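Local structure of deoxycytidylate deaminase (Cyanophage S-TIM5, 4P9E) at residues K103-Q107 and A108-K112; N24-R27 and M28-G31. The protein probably deaminates dCMP to dUMP as a zinc-dependent hydrolase of the cytidine and deoxycytidylate deaminase family. All coordinates share one frame; numbering follows the deposited sequence.

Interaction 1: K103-Q107 and A108-K112; sequences KMIAQ and AGVKK
Gly109 and Val110 send their amides back to Ala106 and Ile105, two backbone bonds that end helix 99-107 in a Schellman motif. Gly109 N lies 3.2 Å from Ala106 O, while the next amide reaches five residues back to place Val110 N 3.3 Å from Ile105 O. The second bond lies nearly along the C=O axis (166°), whereas Gly109 N approaches Ala106 O from above the carbonyl plane. Gly109 makes this turn with a positive phi of 79°. One residue earlier, the amide of Ala108 divides itself between two carbonyls, both bonds being weak: Ala108 N is 2.8 Å from Met104 O and 3.3 Å from Ile105 O. The Ile105 carbonyl thus receives Val110 N along with a weak share of Ala108 N.

The same reversal brings two apolar side chains together, the hydrophobic pairing expected across a Schellman end. Ile105 CG2 packs against Val110 CB at 3.5 Å and also touches Val110 CG1, at 3.6 Å. Ile105 holds CG2 anti to its own nitrogen, which turns this branch toward the loop, and the two side chains cross at a slant. Val110 CB also lies 3.4 Å from Ile105 O, the oxygen that its own amide engages.

At the helix end Gln107, a dCMP- and dTTP-binding residue, bonds through OE1 to Ser50 N of the second subunit, whose Val77 packs on Ala108. Ile105 also packs on Pro97 and Leu91, with its side chain about 4 Å from that of the predicted proton donor Glu72. The turn belongs to a beta-alpha-beta crossover that joins the parallel strands 90-93 and 112-115 through helix 99-107, and Met104 rests on Gln73 and Leu76 of the neighbouring helix 71-80.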
# COMPACT_ATOMS: atom_id res chain seq x y z
N LYS A 103 -15.93 7.50 18.92
CA LYS A 103 -15.71 8.62 18.00
C LYS A 103 -14.78 8.22 16.87
O LYS A 103 -14.95 8.62 15.72
CB LYS A 103 -15.00 9.78 18.69
CG LYS A 103 -15.66 10.41 19.88
CD LYS A 103 -14.79 11.55 20.43
CE LYS A 103 -13.38 11.11 20.80
NZ LYS A 103 -12.75 12.04 21.78
N MET A 104 -13.75 7.48 17.25
CA MET A 104 -12.64 7.20 16.35
C MET A 104 -12.99 6.07 15.40
O MET A 104 -12.70 6.13 14.20
CB MET A 104 -11.38 6.88 17.14
CG MET A 104 -10.87 8.06 17.95
SD MET A 104 -9.13 7.89 18.39
CE MET A 104 -9.25 6.91 19.88
N ILE A 105 -13.62 5.06 15.97
CA ILE A 105 -14.17 3.95 15.22
C ILE A 105 -15.11 4.46 14.12
O ILE A 105 -15.02 4.02 12.97
CB ILE A 105 -14.89 2.99 16.17
CG1 ILE A 105 -13.89 2.40 17.16
CG2 ILE A 105 -15.60 1.89 15.43
CD1 ILE A 105 -14.52 1.78 18.37
N ALA A 106 -15.99 5.40 14.45
CA ALA A 106 -16.94 5.91 13.46
C ALA A 106 -16.26 6.72 12.37
O ALA A 106 -16.55 6.57 11.17
CB ALA A 106 -18.01 6.74 14.11
N GLN A 107 -15.35 7.58 12.79
CA GLN A 107 -14.60 8.40 11.87
C GLN A 107 -13.66 7.56 10.99
O GLN A 107 -13.28 7.97 9.89
CB GLN A 107 -13.82 9.46 12.65
CG GLN A 107 -13.37 10.64 11.82
CD GLN A 107 -14.51 11.57 11.43
OE1 GLN A 107 -15.38 11.22 10.64
NE2 GLN A 107 -14.49 12.78 11.98
N ALA A 108 -13.30 6.37 11.47
CA ALA A 108 -12.39 5.49 10.75
C ALA A 108 -13.07 4.71 9.63
O ALA A 108 -12.41 4.05 8.83
CB ALA A 108 -11.72 4.53 11.72
N GLY A 109 -14.39 4.79 9.58
CA GLY A 109 -15.16 4.07 8.59
C GLY A 109 -15.34 2.61 8.94
O GLY A 109 -15.56 1.78 8.06
N VAL A 110 -15.22 2.29 10.22
CA VAL A 110 -15.51 0.95 10.69
C VAL A 110 -16.98 0.67 10.42
O VAL A 110 -17.85 1.44 10.81
CB VAL A 110 -15.14 0.77 12.16
CG1 VAL A 110 -15.72 -0.50 12.73
CG2 VAL A 110 -13.63 0.77 12.31
N LYS A 111 -17.25 -0.41 9.71
CA LYS A 111 -18.58 -0.72 9.22
C LYS A 111 -19.48 -1.17 10.37
O LYS A 111 -20.61 -0.70 10.53
CB LYS A 111 -18.45 -1.82 8.16
CG LYS A 111 -19.75 -2.30 7.57
CD LYS A 111 -19.49 -3.25 6.41
CE LYS A 111 -18.58 -4.41 6.82
NZ LYS A 111 -18.15 -5.26 5.65
N LYS A 112 -18.96 -2.08 11.19
CA LYS A 112 -19.73 -2.65 12.28
C LYS A 112 -18.82 -3.07 13.43
O LYS A 112 -17.69 -3.48 13.23
CB LYS A 112 -20.54 -3.84 11.75
CG LYS A 112 -21.22 -4.66 12.82
CD LYS A 112 -21.85 -5.87 12.19
CE LYS A 112 -22.88 -6.53 13.09
NZ LYS A 112 -23.34 -7.76 12.43

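Interaction 2: N24-R27 and M28-G31; sequences NCKR and MKVG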
# COMPACT_ATOMS: atom_id res chain seq x y z
N ASN A 24 -2.51 -6.51 31.08
CA ASN A 24 -1.97 -6.54 32.43
C ASN A 24 -2.81 -5.74 33.45
O ASN A 24 -2.40 -5.54 34.60
CB ASN A 24 -0.55 -5.96 32.44
CG ASN A 24 0.41 -6.86 33.17
OD1 ASN A 24 1.04 -7.73 32.57
ND2 ASN A 24 0.53 -6.65 34.48
N CYS A 25 -3.97 -5.29 33.00
CA CYS A 25 -4.81 -4.46 33.83
C CYS A 25 -5.70 -5.31 34.71
O CYS A 25 -6.28 -6.29 34.25
CB CYS A 25 -5.61 -3.50 32.95
SG CYS A 25 -4.62 -2.66 31.75
N LYS A 26 -5.77 -4.95 35.98
CA LYS A 26 -6.46 -5.76 36.96
C LYS A 26 -7.93 -5.38 36.95
O LYS A 26 -8.79 -6.18 37.32
CB LYS A 26 -5.83 -5.56 38.34
CG LYS A 26 -4.32 -5.76 38.36
CD LYS A 26 -3.93 -7.08 37.70
CE LYS A 26 -2.45 -7.12 37.35
NZ LYS A 26 -2.14 -8.26 36.45
N ARG A 27 -8.22 -4.15 36.52
CA ARG A 27 -9.59 -3.69 36.45
C ARG A 27 -10.34 -4.39 35.31
O ARG A 27 -11.36 -5.05 35.52
CB ARG A 27 -9.65 -2.17 36.28
CG ARG A 27 -10.88 -1.53 36.91
CD ARG A 27 -10.95 -0.02 36.68
NE ARG A 27 -11.73 0.33 35.50
CZ ARG A 27 -12.28 1.52 35.28
NH1 ARG A 27 -12.14 2.49 36.17
NH2 ARG A 27 -12.98 1.74 34.17
N MET A 28 -9.83 -4.25 34.09
CA MET A 28 -10.50 -4.82 32.94
C MET A 28 -9.49 -5.29 31.92
O MET A 28 -8.59 -4.54 31.58
CB MET A 28 -11.37 -3.76 32.30
CG MET A 28 -12.63 -4.28 31.68
SD MET A 28 -13.62 -2.86 31.25
CE MET A 28 -15.27 -3.47 31.60
N LYS A 29 -9.65 -6.52 31.46
CA LYS A 29 -8.89 -7.02 30.31
C LYS A 29 -9.75 -7.01 29.02
O LYS A 29 -10.80 -7.64 28.95
CB LYS A 29 -8.34 -8.41 30.58
CG LYS A 29 -7.47 -8.49 31.81
CD LYS A 29 -6.51 -9.68 31.73
CE LYS A 29 -5.81 -9.91 33.07
NZ LYS A 29 -5.32 -8.63 33.67
N VAL A 30 -9.29 -6.27 28.01
CA VAL A 30 -10.03 -6.10 26.76
C VAL A 30 -9.17 -6.52 25.57
O VAL A 30 -7.96 -6.27 25.53
CB VAL A 30 -10.43 -4.62 26.57
CG1 VAL A 30 -11.46 -4.48 25.44
CG2 VAL A 30 -10.99 -4.06 27.86
N GLY A 31 -9.80 -7.16 24.60
CA GLY A 31 -9.12 -7.50 23.36
C GLY A 31 -9.91 -6.96 22.20
O GLY A 31 -11.12 -6.85 22.27
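Lys29 folds back over the turn at 25-28 and gives its ammonium group to the main chain, with Lys29 NZ 2.6 Å from Cys25 O. The donor stands above the carbonyl plane, 49° out of it, so it approaches over the peptide and not along a lone pair. CG of Lys29 lies anti to the carbonyl carbon and the chain stays extended until its last torsion, where a bend at chi4 (-45°) swings NZ inward. The aliphatic part follows the same oxygen, Lys29 CG being 3.5 Å from Cys25 O.

This side-chain bond bridges a tight turn whose ends are not joined by a backbone one, as Met28 N remains 4.1 Å from Cys25 O. Cys25 CB lies 3.4 Å from Met28 O, a detail left doubtful by the two modelled conformers of Cys25. Lys26 NZ comes within 4.2 Å of Lys29 NZ. The two like charges probably repel mildly, and the carbonyl of Cys25 may offset part of the cost for Lys29.

Further out, the loop is fastened at several points. Cys25 SG forms a disulfide with Cys57, and the side-chain amide of Asn46 holds the other limb, ND2 bonding to Met28 O and OD1 more weakly to Val30 N. Arg27 packs on Thr64 and Met28 on His95.

Cys25, Arg27, Asn46 and Thr64 all contact dTMP in nucleotide-bound structures of this protein, so the turn probably lines part of the nucleotide site, which is empty in this chain. The side chain of Met28 is about 9 Å from the zinc ion, a placement consistent with a loop bordering the active site of a cytidine deaminase fold.

From the N terminus, interaction 2 comes first, closing a short turn within the loop between helix 6-20 and strand 31-36. The chain then runs through strands 31-36 and 39-45, helix 71-80 and strand 90-93 before interaction 1 ends helix 99-107 and leads into strand 112-115. The two local contacts follow in series, neither enclosing nor crossing the other. Interactions 1 and 2 lie on opposite sides of the chain's centre, with about 10 Å between their nearest atoms. Interaction 2 lies just ahead of strand 31-36, beside residues that bind dTMP, whereas interaction 1 returns the chain to the sheet at the interface with the second subunit.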